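Type VI immunity protein Atu4351 (Agrobacterium fabrum, PDB 6ITW) probably protects its own cell by neutralising the toxin of its type VI secretion effector-immunity pair, as expected of a Tdi1 immunity protein with a GAD-like domain. Local coordinates at residues K13-P18 against G50-G55; E22-A27 against F59-K64; S90-I95 against F144-E149; K160-L165 against M188-A193. All coordinates share one frame; numbering follows the deposited sequence.

Contact 1 (K13-P18 against G50-G55); sequences KRFGLP and GIWKQG
Phe15 sets its CB over the five-membered ring of Trp52, with its own ring beside the six-membered one: the methylene stands 3.3 Å from the centroid of the five-membered ring and only 7° off the ring normal, a CH-pi contact over the face. The first torsion of Phe15 puts CG beside the backbone N, anti to the carbonyl carbon. Further out, Phe15 CD2 lies 3.5 Å from Trp52 CZ3. The two aromatic planes are inclined by 44°, so the pair is oblique and neither a stack nor a T-shape. Lys53, its chain bent at chi2 and chi3, lays CD 4.2 Å from Phe15 CD1.

At the pyrrole end of the indole, Trp52 NE1 donates to Gly16 O at 3.0 Å. The bond is bent, 139° at the hydrogen, and the donor stands above the carbonyl plane. Gly16, with positive phi, is where the chain leaves helix 9-15, and this bond ties the turn to the indole. The Pro18 ring lies alongside the indole, CG 3.6 Å from Trp52 NE1, while its CB packs on Gly50. A water accepts from Lys53 N and donates to Phe15 O, joining the two backbones.

The contact thus fastens the end of helix 9-15 to strand 49-52, an outermost strand of the mixed sheet. Phe43 of helix 38-47 and Val136 of helix 128-137 also pack on Trp52, and Phe59 of strand 57-59 meets it edge-to-face.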
loop_
_atom_site.group_PDB
_atom_site.type_symbol
_atom_site.label_atom_id
_atom_site.label_comp_id
_atom_site.label_asym_id
_atom_site.label_seq_id
_atom_site.Cartn_x
_atom_site.Cartn_y
_atom_site.Cartn_z
ATOM N N LYS A 13 8.309 -2.655 -18.775
ATOM C CA LYS A 13 9.693 -2.937 -19.126
ATOM C C LYS A 13 10.462 -3.477 -17.923
ATOM O O LYS A 13 11.091 -4.537 -17.998
ATOM C CB LYS A 13 10.348 -1.668 -19.672
ATOM C CG LYS A 13 11.756 -1.864 -20.214
ATOM C CD LYS A 13 12.318 -0.526 -20.675
ATOM C CE LYS A 13 13.646 -0.696 -21.385
ATOM N NZ LYS A 13 14.683 -1.196 -20.454
ATOM N N ARG A 14 10.364 -2.794 -16.780
ATOM C CA ARG A 14 11.155 -3.190 -15.619
ATOM C C ARG A 14 10.587 -4.401 -14.887
ATOM O O ARG A 14 11.361 -5.179 -14.318
ATOM C CB ARG A 14 11.302 -2.006 -14.668
ATOM C CG ARG A 14 11.941 -0.804 -15.376
ATOM C CD ARG A 14 11.786 0.493 -14.616
ATOM N NE ARG A 14 12.088 0.328 -13.200
ATOM C CZ ARG A 14 11.830 1.250 -12.282
ATOM N NH1 ARG A 14 11.267 2.398 -12.644
ATOM N NH2 ARG A 14 12.125 1.027 -11.005
ATOM N N PHE A 15 9.269 -4.615 -14.888
ATOM C CA PHE A 15 8.725 -5.658 -14.020
ATOM C C PHE A 15 8.090 -6.832 -14.766
ATOM O O PHE A 15 7.780 -7.861 -14.136
ATOM C CB PHE A 15 7.713 -5.032 -13.038
ATOM C CG PHE A 15 8.282 -3.865 -12.234
ATOM C CD1 PHE A 15 9.546 -3.961 -11.632
ATOM C CD2 PHE A 15 7.565 -2.678 -12.093
ATOM C CE1 PHE A 15 10.078 -2.893 -10.884
ATOM C CE2 PHE A 15 8.089 -1.596 -11.342
ATOM C CZ PHE A 15 9.347 -1.702 -10.744
ATOM N N GLY A 16 7.926 -6.734 -16.087
ATOM C CA GLY A 16 7.251 -7.778 -16.824
ATOM C C GLY A 16 5.751 -7.777 -16.572
ATOM O O GLY A 16 5.167 -6.815 -16.064
ATOM N N LEU A 17 5.127 -8.896 -16.919
ATOM C CA LEU A 17 3.693 -9.045 -16.736
ATOM C C LEU A 17 3.385 -9.351 -15.277
ATOM O O LEU A 17 4.042 -10.209 -14.679
ATOM C CB LEU A 17 3.139 -10.171 -17.598
ATOM C CG LEU A 17 3.261 -10.018 -19.107
ATOM C CD1 LEU A 17 3.000 -11.371 -19.797
ATOM C CD2 LEU A 17 2.293 -8.967 -19.578
ATOM N N PRO A 18 2.383 -8.709 -14.685
ATOM C CA PRO A 18 1.931 -9.152 -13.365
ATOM C C PRO A 18 1.574 -10.635 -13.372
ATOM O O PRO A 18 0.724 -11.070 -14.148
ATOM C CB PRO A 18 0.721 -8.259 -13.096
ATOM C CG PRO A 18 0.994 -7.026 -13.927
ATOM C CD PRO A 18 1.691 -7.492 -15.144
ATOM N N GLY A 50 -2.084 -8.674 -10.503
ATOM C CA GLY A 50 -1.120 -9.724 -10.229
ATOM C C GLY A 50 0.087 -9.326 -9.400
ATOM O O GLY A 50 0.102 -8.276 -8.738
ATOM N N ILE A 51 1.112 -10.181 -9.442
ATOM C CA ILE A 51 2.280 -10.098 -8.569
ATOM C C ILE A 51 3.499 -9.698 -9.389
ATOM O O ILE A 51 3.651 -10.126 -10.540
ATOM C CB ILE A 51 2.519 -11.441 -7.855
ATOM C CG1 ILE A 51 1.387 -11.730 -6.876
ATOM C CG2 ILE A 51 3.845 -11.415 -7.106
ATOM C CD1 ILE A 51 1.504 -13.082 -6.160
ATOM N N TRP A 52 4.347 -8.847 -8.805
ATOM C CA TRP A 52 5.627 -8.437 -9.366
ATOM C C TRP A 52 6.759 -8.824 -8.417
ATOM O O TRP A 52 6.550 -8.972 -7.203
ATOM C CB TRP A 52 5.653 -6.915 -9.609
ATOM C CG TRP A 52 5.138 -6.488 -10.964
ATOM C CD1 TRP A 52 4.984 -7.276 -12.076
ATOM C CD2 TRP A 52 4.712 -5.169 -11.346
ATOM N NE1 TRP A 52 4.487 -6.526 -13.127
ATOM C CE2 TRP A 52 4.314 -5.232 -12.704
ATOM C CE3 TRP A 52 4.631 -3.942 -10.672
ATOM C CZ2 TRP A 52 3.841 -4.112 -13.399
ATOM C CZ3 TRP A 52 4.158 -2.836 -11.362
ATOM C CH2 TRP A 52 3.765 -2.927 -12.712
ATOM N N LYS A 53 7.962 -9.008 -8.977
ATOM C CA LYS A 53 9.198 -9.220 -8.197
ATOM C C LYS A 53 9.028 -10.315 -7.143
ATOM O O LYS A 53 9.507 -10.206 -6.012
ATOM C CB LYS A 53 9.648 -7.918 -7.543
ATOM C CG LYS A 53 9.875 -6.762 -8.522
ATOM C CD LYS A 53 11.256 -6.842 -9.129
ATOM C CE LYS A 53 12.346 -6.466 -8.115
ATOM N NZ LYS A 53 13.559 -7.342 -8.270
ATOM N N GLN A 54 8.285 -11.356 -7.497
ATOM C CA GLN A 54 8.143 -12.539 -6.649
ATOM C C GLN A 54 7.432 -12.231 -5.328
ATOM O O GLN A 54 7.646 -12.909 -4.316
ATOM C CB GLN A 54 9.508 -13.184 -6.403
ATOM C CG GLN A 54 10.248 -13.603 -7.699
ATOM C CD GLN A 54 11.529 -14.355 -7.384
ATOM O OE1 GLN A 54 11.498 -15.463 -6.824
ATOM N NE2 GLN A 54 12.670 -13.744 -7.707
ATOM N N GLY A 55 6.547 -11.235 -5.325
ATOM C CA GLY A 55 5.766 -10.901 -4.144
ATOM C C GLY A 55 6.176 -9.606 -3.480
ATOM O O GLY A 55 5.561 -9.221 -2.481
HETATM O O HOH W 1 8.545 -8.613 -11.442
#

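Contact 2 (E22-A27 against F59-K64); sequences EIMGEA and FCNPEK
Met24, a selenomethionine, presses its terminal methyl into the bend at Asn61-Pro62, and this is the tight half of the contact, with all three residues buried. Met24 CE lies 3.3 Å from Pro62 CD. The same methyl, Met24 CE, is 3.4 Å from Asn61 CA. CG of Met24 is anti to the backbone N (chi1 -171°) and the chain bends at chi3 (-69°), which turns CE out of the otherwise extended run; the side chain crosses the proline at about a right angle. Asn61 itself is held by an Asx turn: its OD1 accepts from Glu63 N at 2.9 Å, leaving ND2 directed to Asp28 OD2 and to a water.

The other half is polar and wetter, for Lys64 is exposed and Glu22 partly so. Glu22, extended beyond CG, and Lys64 reach toward each other tip to tip, and Lys64 NZ is 2.9 Å from Glu22 OE1 in a salt bridge. Both carboxylate oxygens receive NZ, but each hydrogen bond is weak. Two waters donate to Glu22 OE1: one accepts from Asn61 N, while the other spans Ile23 O and Asn61 ND2. Solvent therefore links the carboxylate to the asparagine.

Leu49 of strand 49-52 packs against Glu22, Met24 and Asn61, and Ile44 of helix 38-47 also touches Met24. The contact joins the approach to helix 26-31 with the loop that runs from strand 57-59 to helix 66-73.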
loop_
_atom_site.group_PDB
_atom_site.type_symbol
_atom_site.label_atom_id
_atom_site.label_comp_id
_atom_site.label_asym_id
_atom_site.label_seq_id
_atom_site.Cartn_x
_atom_site.Cartn_y
_atom_site.Cartn_z
ATOM N N GLU A 22 -5.434 -11.865 -10.961
ATOM C CA GLU A 22 -6.872 -11.932 -10.750
ATOM C C GLU A 22 -7.539 -10.853 -11.604
ATOM O O GLU A 22 -7.001 -9.751 -11.758
ATOM C CB GLU A 22 -7.169 -11.744 -9.258
ATOM C CG GLU A 22 -8.598 -11.429 -8.842
ATOM C CD GLU A 22 -8.728 -11.217 -7.312
ATOM O OE1 GLU A 22 -9.123 -10.106 -6.894
ATOM O OE2 GLU A 22 -8.430 -12.163 -6.526
ATOM N N ILE A 23 -8.693 -11.184 -12.190
ATOM C CA ILE A 23 -9.411 -10.279 -13.090
ATOM C C ILE A 23 -10.140 -9.217 -12.281
ATOM O O ILE A 23 -10.771 -9.517 -11.258
ATOM C CB ILE A 23 -10.403 -11.064 -13.968
ATOM C CG1 ILE A 23 -9.674 -11.800 -15.079
ATOM C CG2 ILE A 23 -11.470 -10.131 -14.577
ATOM C CD1 ILE A 23 -10.608 -12.655 -15.911
HETATM N N MSE A 24 -10.067 -7.967 -12.729
HETATM C CA MSE A 24 -10.936 -6.938 -12.146
HETATM C C MSE A 24 -12.084 -6.692 -13.124
HETATM O O MSE A 24 -11.857 -6.249 -14.254
HETATM C CB MSE A 24 -10.176 -5.642 -11.849
HETATM C CG MSE A 24 -10.999 -4.664 -11.046
HETATM SE SE MSE A 24 -10.078 -3.040 -10.504
HETATM C CE MSE A 24 -8.877 -3.806 -9.270
ATOM N N GLY A 25 -13.308 -7.020 -12.689
ATOM C CA GLY A 25 -14.455 -6.972 -13.580
ATOM C C GLY A 25 -14.845 -5.561 -13.981
ATOM O O GLY A 25 -14.476 -4.561 -13.350
ATOM N N GLU A 26 -15.629 -5.477 -15.058
ATOM C CA GLU A 26 -16.006 -4.162 -15.576
ATOM C C GLU A 26 -16.917 -3.416 -14.608
ATOM O O GLU A 26 -16.801 -2.193 -14.461
ATOM C CB GLU A 26 -16.662 -4.298 -16.947
ATOM C CG GLU A 26 -15.639 -4.452 -18.055
ATOM C CD GLU A 26 -14.706 -3.253 -18.146
ATOM O OE1 GLU A 26 -15.084 -2.153 -17.674
ATOM O OE2 GLU A 26 -13.592 -3.406 -18.687
ATOM N N ALA A 27 -17.816 -4.129 -13.923
ATOM C CA ALA A 27 -18.637 -3.467 -12.913
ATOM C C ALA A 27 -17.758 -2.797 -11.860
ATOM O O ALA A 27 -17.944 -1.615 -11.542
ATOM C CB ALA A 27 -19.600 -4.470 -12.270
ATOM N N PHE A 59 -0.880 -6.202 -6.854
ATOM C CA PHE A 59 -2.034 -5.334 -7.023
ATOM C C PHE A 59 -3.244 -6.011 -6.413
ATOM O O PHE A 59 -3.311 -7.245 -6.319
ATOM C CB PHE A 59 -2.311 -5.032 -8.496
ATOM C CG PHE A 59 -1.261 -4.205 -9.156
ATOM C CD1 PHE A 59 -0.150 -4.811 -9.759
ATOM C CD2 PHE A 59 -1.375 -2.819 -9.191
ATOM C CE1 PHE A 59 0.845 -4.036 -10.383
ATOM C CE2 PHE A 59 -0.388 -2.042 -9.812
ATOM C CZ PHE A 59 0.719 -2.661 -10.414
ATOM N N CYS A 60 -4.204 -5.189 -5.995
ATOM C CA CYS A 60 -5.399 -5.692 -5.342
ATOM C C CYS A 60 -6.617 -4.948 -5.868
ATOM O O CYS A 60 -6.523 -3.819 -6.355
ATOM C CB CYS A 60 -5.315 -5.553 -3.807
ATOM S SG CYS A 60 -5.262 -3.827 -3.178
ATOM N N ASN A 61 -7.767 -5.598 -5.747
ATOM C CA ASN A 61 -9.033 -4.966 -6.076
ATOM C C ASN A 61 -9.442 -4.010 -4.960
ATOM O O ASN A 61 -9.704 -4.463 -3.844
ATOM C CB ASN A 61 -10.097 -6.042 -6.305
ATOM C CG ASN A 61 -11.386 -5.483 -6.877
ATOM O OD1 ASN A 61 -11.838 -4.390 -6.494
ATOM N ND2 ASN A 61 -11.984 -6.227 -7.814
ATOM N N PRO A 62 -9.517 -2.692 -5.218
ATOM C CA PRO A 62 -9.875 -1.743 -4.139
ATOM C C PRO A 62 -11.168 -2.087 -3.443
ATOM O O PRO A 62 -11.320 -1.828 -2.243
ATOM C CB PRO A 62 -10.006 -0.393 -4.859
ATOM C CG PRO A 62 -9.467 -0.599 -6.227
ATOM C CD PRO A 62 -9.487 -2.047 -6.537
ATOM N N GLU A 63 -12.121 -2.647 -4.187
ATOM C CA GLU A 63 -13.388 -3.032 -3.591
ATOM C C GLU A 63 -13.189 -4.077 -2.494
ATOM O O GLU A 63 -13.851 -4.018 -1.454
ATOM C CB GLU A 63 -14.334 -3.535 -4.685
ATOM C CG GLU A 63 -15.786 -3.673 -4.230
ATOM C CD GLU A 63 -16.446 -2.329 -3.889
ATOM O OE1 GLU A 63 -15.872 -1.247 -4.182
ATOM O OE2 GLU A 63 -17.557 -2.362 -3.324
ATOM N N LYS A 64 -12.245 -5.010 -2.682
ATOM C CA LYS A 64 -12.062 -6.107 -1.732
ATOM C C LYS A 64 -11.361 -5.665 -0.451
ATOM O O LYS A 64 -11.532 -6.316 0.587
ATOM C CB LYS A 64 -11.296 -7.260 -2.404
ATOM C CG LYS A 64 -12.174 -7.996 -3.439
ATOM C CD LYS A 64 -11.410 -8.938 -4.383
ATOM C CE LYS A 64 -10.795 -10.127 -3.653
ATOM N NZ LYS A 64 -10.450 -11.246 -4.600
HETATM O O HOH W 2 -7.882 -8.403 -5.027
HETATM O O HOH W 3 -10.999 -8.904 -8.658
#

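Contact 3 (S90-I95 against F144-E149); sequences SAFGKI and FDAPDE
Ser90 and Phe144 face each other where a type I beta turn, Ser90 to Gly93, links strands 84-90 and 94-99 of the mixed sheet as a hairpin. Ser90 CB lies 3.5 Å from Phe144 O. The serine OG sits between the backbone N and the carbonyl carbon (chi1 81°), from where it accepts from Phe92 N, forming an ST turn, and from Lys94 N. Ser90 OG is also 2.6 Å from a water that donates to Phe144 O; a second water also donates to that carbonyl and accepts from Ala91 N, so two waters bind one oxygen and join it to the turn.

Phe92, two residues on and buried, has Ala146 CB over its ring, 3.4 Å from the centroid and 6° off the normal, in a CH-pi contact. Phe144 O lies near the plane of the same ring, at the edge. Asp145 OD1 approaches obliquely, 3.7 Å from Phe92 CE2, while being held by Ala146 N through its anti lone pair and by Phe155 N. The contact thereby joins the GAD-like hairpin to the loop before helix 155-162. Lys94 then runs fully extended across Phe144, Lys94 CD 3.8 Å from Phe144 CD1, and its NZ goes on to bond Ser143 O.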
loop_
_atom_site.group_PDB
_atom_site.type_symbol
_atom_site.label_atom_id
_atom_site.label_comp_id
_atom_site.label_asym_id
_atom_site.label_seq_id
_atom_site.Cartn_x
_atom_site.Cartn_y
_atom_site.Cartn_z
ATOM N N SER A 90 2.914 -3.769 -0.791
ATOM C CA SER A 90 4.172 -4.479 -0.616
ATOM C C SER A 90 3.968 -5.846 0.012
ATOM O O SER A 90 2.857 -6.203 0.431
ATOM C CB SER A 90 5.121 -3.669 0.268
ATOM O OG SER A 90 4.792 -3.852 1.642
ATOM N N ALA A 91 5.066 -6.594 0.124
ATOM C CA ALA A 91 5.059 -7.907 0.744
ATOM C C ALA A 91 4.768 -7.863 2.244
ATOM O O ALA A 91 4.464 -8.911 2.838
ATOM C CB ALA A 91 6.415 -8.568 0.498
ATOM N N PHE A 92 4.886 -6.693 2.873
ATOM C CA PHE A 92 4.617 -6.522 4.295
ATOM C C PHE A 92 3.327 -5.743 4.552
ATOM O O PHE A 92 3.106 -5.260 5.667
ATOM C CB PHE A 92 5.801 -5.837 4.976
ATOM C CG PHE A 92 7.115 -6.524 4.710
ATOM C CD1 PHE A 92 7.562 -7.544 5.541
ATOM C CD2 PHE A 92 7.879 -6.181 3.605
ATOM C CE1 PHE A 92 8.747 -8.202 5.275
ATOM C CE2 PHE A 92 9.078 -6.835 3.340
ATOM C CZ PHE A 92 9.513 -7.843 4.177
ATOM N N GLY A 93 2.469 -5.604 3.548
ATOM C CA GLY A 93 1.173 -5.002 3.801
ATOM C C GLY A 93 1.154 -3.496 3.723
ATOM O O GLY A 93 0.180 -2.875 4.153
ATOM N N LYS A 94 2.201 -2.880 3.180
ATOM C CA LYS A 94 2.228 -1.431 2.996
ATOM C C LYS A 94 1.437 -1.097 1.733
ATOM O O LYS A 94 1.881 -1.393 0.616
ATOM C CB LYS A 94 3.674 -0.938 2.907
ATOM C CG LYS A 94 3.871 0.570 2.787
ATOM C CD LYS A 94 5.347 0.916 2.976
ATOM C CE LYS A 94 5.603 2.409 3.173
ATOM N NZ LYS A 94 7.079 2.746 3.157
ATOM N N ILE A 95 0.282 -0.456 1.912
ATOM C CA ILE A 95 -0.694 -0.248 0.844
ATOM C C ILE A 95 -0.352 0.988 0.016
ATOM O O ILE A 95 -0.149 2.085 0.557
ATOM C CB ILE A 95 -2.099 -0.113 1.441
ATOM C CG1 ILE A 95 -2.484 -1.416 2.150
ATOM C CG2 ILE A 95 -3.098 0.305 0.363
ATOM C CD1 ILE A 95 -3.754 -1.304 2.981
ATOM N N PHE A 144 9.984 -0.081 0.426
ATOM C CA PHE A 144 8.882 -1.031 0.488
ATOM C C PHE A 144 9.309 -2.380 1.011
ATOM O O PHE A 144 8.452 -3.250 1.197
ATOM C CB PHE A 144 8.229 -1.198 -0.879
ATOM C CG PHE A 144 7.569 0.038 -1.349
ATOM C CD1 PHE A 144 6.492 0.559 -0.649
ATOM C CD2 PHE A 144 8.033 0.710 -2.460
ATOM C CE1 PHE A 144 5.876 1.718 -1.056
ATOM C CE2 PHE A 144 7.414 1.871 -2.884
ATOM C CZ PHE A 144 6.335 2.376 -2.178
ATOM N N ASP A 145 10.605 -2.565 1.251
ATOM C CA ASP A 145 11.087 -3.720 1.990
ATOM C C ASP A 145 10.730 -3.453 3.447
ATOM O O ASP A 145 9.927 -2.558 3.734
ATOM C CB ASP A 145 12.604 -3.912 1.775
ATOM C CG ASP A 145 13.050 -5.387 1.821
ATOM O OD1 ASP A 145 12.626 -6.156 2.727
ATOM O OD2 ASP A 145 13.863 -5.772 0.944
ATOM N N ALA A 146 11.309 -4.189 4.371
ATOM C CA ALA A 146 11.027 -3.924 5.775
ATOM C C ALA A 146 12.233 -4.372 6.585
ATOM O O ALA A 146 12.586 -5.560 6.564
ATOM C CB ALA A 146 9.750 -4.642 6.239
ATOM N N PRO A 147 12.907 -3.452 7.271
ATOM C CA PRO A 147 14.079 -3.833 8.070
ATOM C C PRO A 147 13.674 -4.571 9.338
ATOM O O PRO A 147 12.622 -4.313 9.929
ATOM C CB PRO A 147 14.729 -2.486 8.403
ATOM C CG PRO A 147 13.559 -1.507 8.396
ATOM C CD PRO A 147 12.641 -2.002 7.304
ATOM N N ASP A 148 14.523 -5.510 9.751
ATOM C CA ASP A 148 14.359 -6.138 11.059
ATOM C C ASP A 148 14.912 -5.211 12.160
ATOM O O ASP A 148 15.276 -4.050 11.922
ATOM C CB ASP A 148 15.024 -7.512 11.068
ATOM C CG ASP A 148 16.539 -7.444 10.836
ATOM O OD1 ASP A 148 17.178 -6.358 10.930
ATOM O OD2 ASP A 148 17.099 -8.507 10.536
ATOM N N GLU A 149 14.997 -5.736 13.389
ATOM C CA GLU A 149 15.449 -4.937 14.526
ATOM C C GLU A 149 16.893 -4.488 14.382
ATOM O O GLU A 149 17.260 -3.439 14.924
ATOM C CB GLU A 149 15.295 -5.720 15.818
ATOM C CG GLU A 149 13.865 -5.856 16.216
ATOM C CD GLU A 149 13.703 -6.520 17.555
ATOM O OE1 GLU A 149 14.720 -6.996 18.124
ATOM O OE2 GLU A 149 12.544 -6.562 18.026
HETATM O O HOH W 4 6.600 -2.438 2.955
HETATM O O HOH W 5 8.093 -5.639 -0.097
#

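Contact 4 (K160-L165 against M188-A193); sequences KNLGKL and MRPVDA
A helix end meets a two-stranded sheet here: Leu162, the last residue of helix 155-162, packs on Pro190 in strand 188-192, which pairs antiparallel with strand 169-173. The leucine does most of the touching with its two methyls. Leu162 CD1 is 4.0 Å from Pro190 CD, and Leu162 CD2 lies 4.1 Å from the same atom, so both methyls approach Pro190 CD. Leu162 CD1 also nears the backbone, 3.6 Å from Met188 O. The CG of Leu162 is anti to the carbonyl carbon (chi1 -60°), and the side chain meets the proline at a slant.

Between Leu162 and Leu165 the helix terminates at Gly163, which has positive phi (87°) and is the first residue to leave helical geometry. This is the break that lets the chain turn and bring a second leucine to the same strand. Gly163 O accepts a hydrogen bond from Tyr171 OH, so the turn is also tied to the partner strand. Both segments belong to the C-terminal Tdi1 region.

Leu165 offers CD2 to another atom of the proline ring, 4.2 Å from Pro190 CB. The side-chain contacts are apolar and modest, 203 Å² buried in all. Tyr171 of strand 169-173 packs against both Leu162 and Leu165. The end of Met188, a selenomethionine, leads away from residues 160-165; its side chain packs on Phe92, Met154 and Leu158, the last of these earlier in the same helix. Arg189 NH1 bonds to Glu186 O, and only weakly to Met188 O.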
loop_
_atom_site.group_PDB
_atom_site.type_symbol
_atom_site.label_atom_id
_atom_site.label_comp_id
_atom_site.label_asym_id
_atom_site.label_seq_id
_atom_site.Cartn_x
_atom_site.Cartn_y
_atom_site.Cartn_z
ATOM N N LYS A 160 13.130 -16.718 0.436
ATOM C CA LYS A 160 13.810 -18.013 0.488
ATOM C C LYS A 160 13.232 -18.934 1.561
ATOM O O LYS A 160 12.928 -20.098 1.288
ATOM C CB LYS A 160 15.304 -17.812 0.714
ATOM C CG LYS A 160 16.023 -19.092 1.134
ATOM C CD LYS A 160 17.514 -18.876 1.254
ATOM C CE LYS A 160 18.188 -20.038 1.966
ATOM N NZ LYS A 160 19.634 -19.727 2.195
ATOM N N ASN A 161 13.083 -18.452 2.796
ATOM C CA ASN A 161 12.712 -19.374 3.875
ATOM C C ASN A 161 11.215 -19.625 4.011
ATOM O O ASN A 161 10.829 -20.661 4.572
ATOM C CB ASN A 161 13.254 -18.873 5.218
ATOM C CG ASN A 161 14.773 -18.715 5.212
ATOM O OD1 ASN A 161 15.293 -17.633 5.487
ATOM N ND2 ASN A 161 15.488 -19.793 4.881
ATOM N N LEU A 162 10.348 -18.712 3.557
ATOM C CA LEU A 162 8.917 -18.972 3.640
ATOM C C LEU A 162 8.280 -19.279 2.292
ATOM O O LEU A 162 7.137 -19.749 2.264
ATOM C CB LEU A 162 8.189 -17.787 4.294
ATOM C CG LEU A 162 8.634 -17.436 5.722
ATOM C CD1 LEU A 162 8.031 -16.107 6.155
ATOM C CD2 LEU A 162 8.256 -18.534 6.707
ATOM N N GLY A 163 8.984 -19.049 1.187
ATOM C CA GLY A 163 8.421 -19.221 -0.132
ATOM C C GLY A 163 7.711 -17.971 -0.616
ATOM O O GLY A 163 7.519 -16.996 0.111
ATOM N N LYS A 164 7.304 -18.014 -1.880
ATOM C CA LYS A 164 6.682 -16.864 -2.523
ATOM C C LYS A 164 5.274 -16.631 -1.983
ATOM O O LYS A 164 4.523 -17.577 -1.721
ATOM C CB LYS A 164 6.635 -17.086 -4.032
ATOM C CG LYS A 164 6.155 -15.901 -4.834
ATOM C CD LYS A 164 6.603 -16.012 -6.280
ATOM C CE LYS A 164 5.930 -17.160 -7.007
ATOM N NZ LYS A 164 6.538 -17.282 -8.364
ATOM N N LEU A 165 4.907 -15.363 -1.823
ATOM C CA LEU A 165 3.535 -15.063 -1.430
ATOM C C LEU A 165 2.570 -15.408 -2.566
ATOM O O LEU A 165 2.847 -15.146 -3.744
ATOM C CB LEU A 165 3.385 -13.586 -1.043
ATOM C CG LEU A 165 4.061 -13.095 0.243
ATOM C CD1 LEU A 165 4.079 -11.576 0.258
ATOM C CD2 LEU A 165 3.385 -13.663 1.504
HETATM N N MSE A 188 8.274 -13.891 11.457
HETATM C CA MSE A 188 7.402 -13.583 10.328
HETATM C C MSE A 188 6.756 -14.858 9.721
HETATM O O MSE A 188 7.391 -15.916 9.657
HETATM C CB MSE A 188 8.204 -12.840 9.262
HETATM C CG MSE A 188 8.948 -11.597 9.771
HETATM SE SE MSE A 188 7.759 -10.214 10.490
HETATM C CE MSE A 188 7.093 -9.445 8.816
ATOM N N ARG A 189 5.507 -14.754 9.276
ATOM C CA ARG A 189 4.782 -15.857 8.659
ATOM C C ARG A 189 3.951 -15.344 7.489
ATOM O O ARG A 189 3.489 -14.198 7.511
ATOM C CB ARG A 189 3.828 -16.550 9.642
ATOM C CG ARG A 189 4.435 -17.004 10.914
ATOM C CD ARG A 189 5.242 -18.268 10.723
ATOM N NE ARG A 189 5.415 -18.900 12.022
ATOM C CZ ARG A 189 6.397 -18.586 12.857
ATOM N NH1 ARG A 189 7.283 -17.666 12.492
ATOM N NH2 ARG A 189 6.496 -19.190 14.039
ATOM N N PRO A 190 3.721 -16.177 6.473
ATOM C CA PRO A 190 2.778 -15.801 5.401
ATOM C C PRO A 190 1.342 -15.989 5.876
ATOM O O PRO A 190 1.002 -17.026 6.451
ATOM C CB PRO A 190 3.124 -16.769 4.260
ATOM C CG PRO A 190 3.714 -17.997 4.967
ATOM C CD PRO A 190 4.319 -17.513 6.271
ATOM N N VAL A 191 0.503 -14.965 5.678
ATOM C CA VAL A 191 -0.872 -14.971 6.174
ATOM C C VAL A 191 -1.798 -14.317 5.148
ATOM O O VAL A 191 -1.366 -13.587 4.255
ATOM C CB VAL A 191 -1.044 -14.231 7.533
ATOM C CG1 VAL A 191 -0.234 -14.868 8.630
ATOM C CG2 VAL A 191 -0.656 -12.769 7.379
ATOM N N ASP A 192 -3.093 -14.575 5.309
ATOM C CA ASP A 192 -4.122 -13.882 4.555
ATOM C C ASP A 192 -4.046 -12.375 4.803
ATOM O O ASP A 192 -4.113 -11.923 5.950
ATOM C CB ASP A 192 -5.487 -14.421 4.964
ATOM C CG ASP A 192 -6.613 -13.726 4.259
ATOM O OD1 ASP A 192 -6.681 -13.835 3.020
ATOM O OD2 ASP A 192 -7.433 -13.074 4.932
ATOM N N ALA A 193 -3.921 -11.594 3.726
ATOM C CA ALA A 193 -3.696 -10.156 3.885
ATOM C C ALA A 193 -4.920 -9.453 4.467
ATOM O O ALA A 193 -4.795 -8.648 5.399
ATOM C CB ALA A 193 -3.308 -9.527 2.546
#

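Overall arrangement
Contacts 1 and 2 lie within the GAD-like domain, with centres about 17 Å apart, and meet through Trp52 and Phe59, where Trp52 CZ3 and Phe59 CZ are 3.6 Å apart. Contact 3 joins that domain to the C-terminal Tdi1 region, in which contact 4 lies; the centres of contacts 3 and 4 are about 12 Å apart, and Phe92 CD1 is 3.8 Å from Met188 CE. Contact 1 also reaches contact 4, since Ile51 CD1 is 3.5 Å from Leu165 O, and touches contact 3 where Gly55 O lies near Ala91. Contacts 1, 3 and 4 therefore adjoin one another. Contact 2 touches neither contact 3 nor contact 4, the nearest atoms being about 6 and 8 Å away.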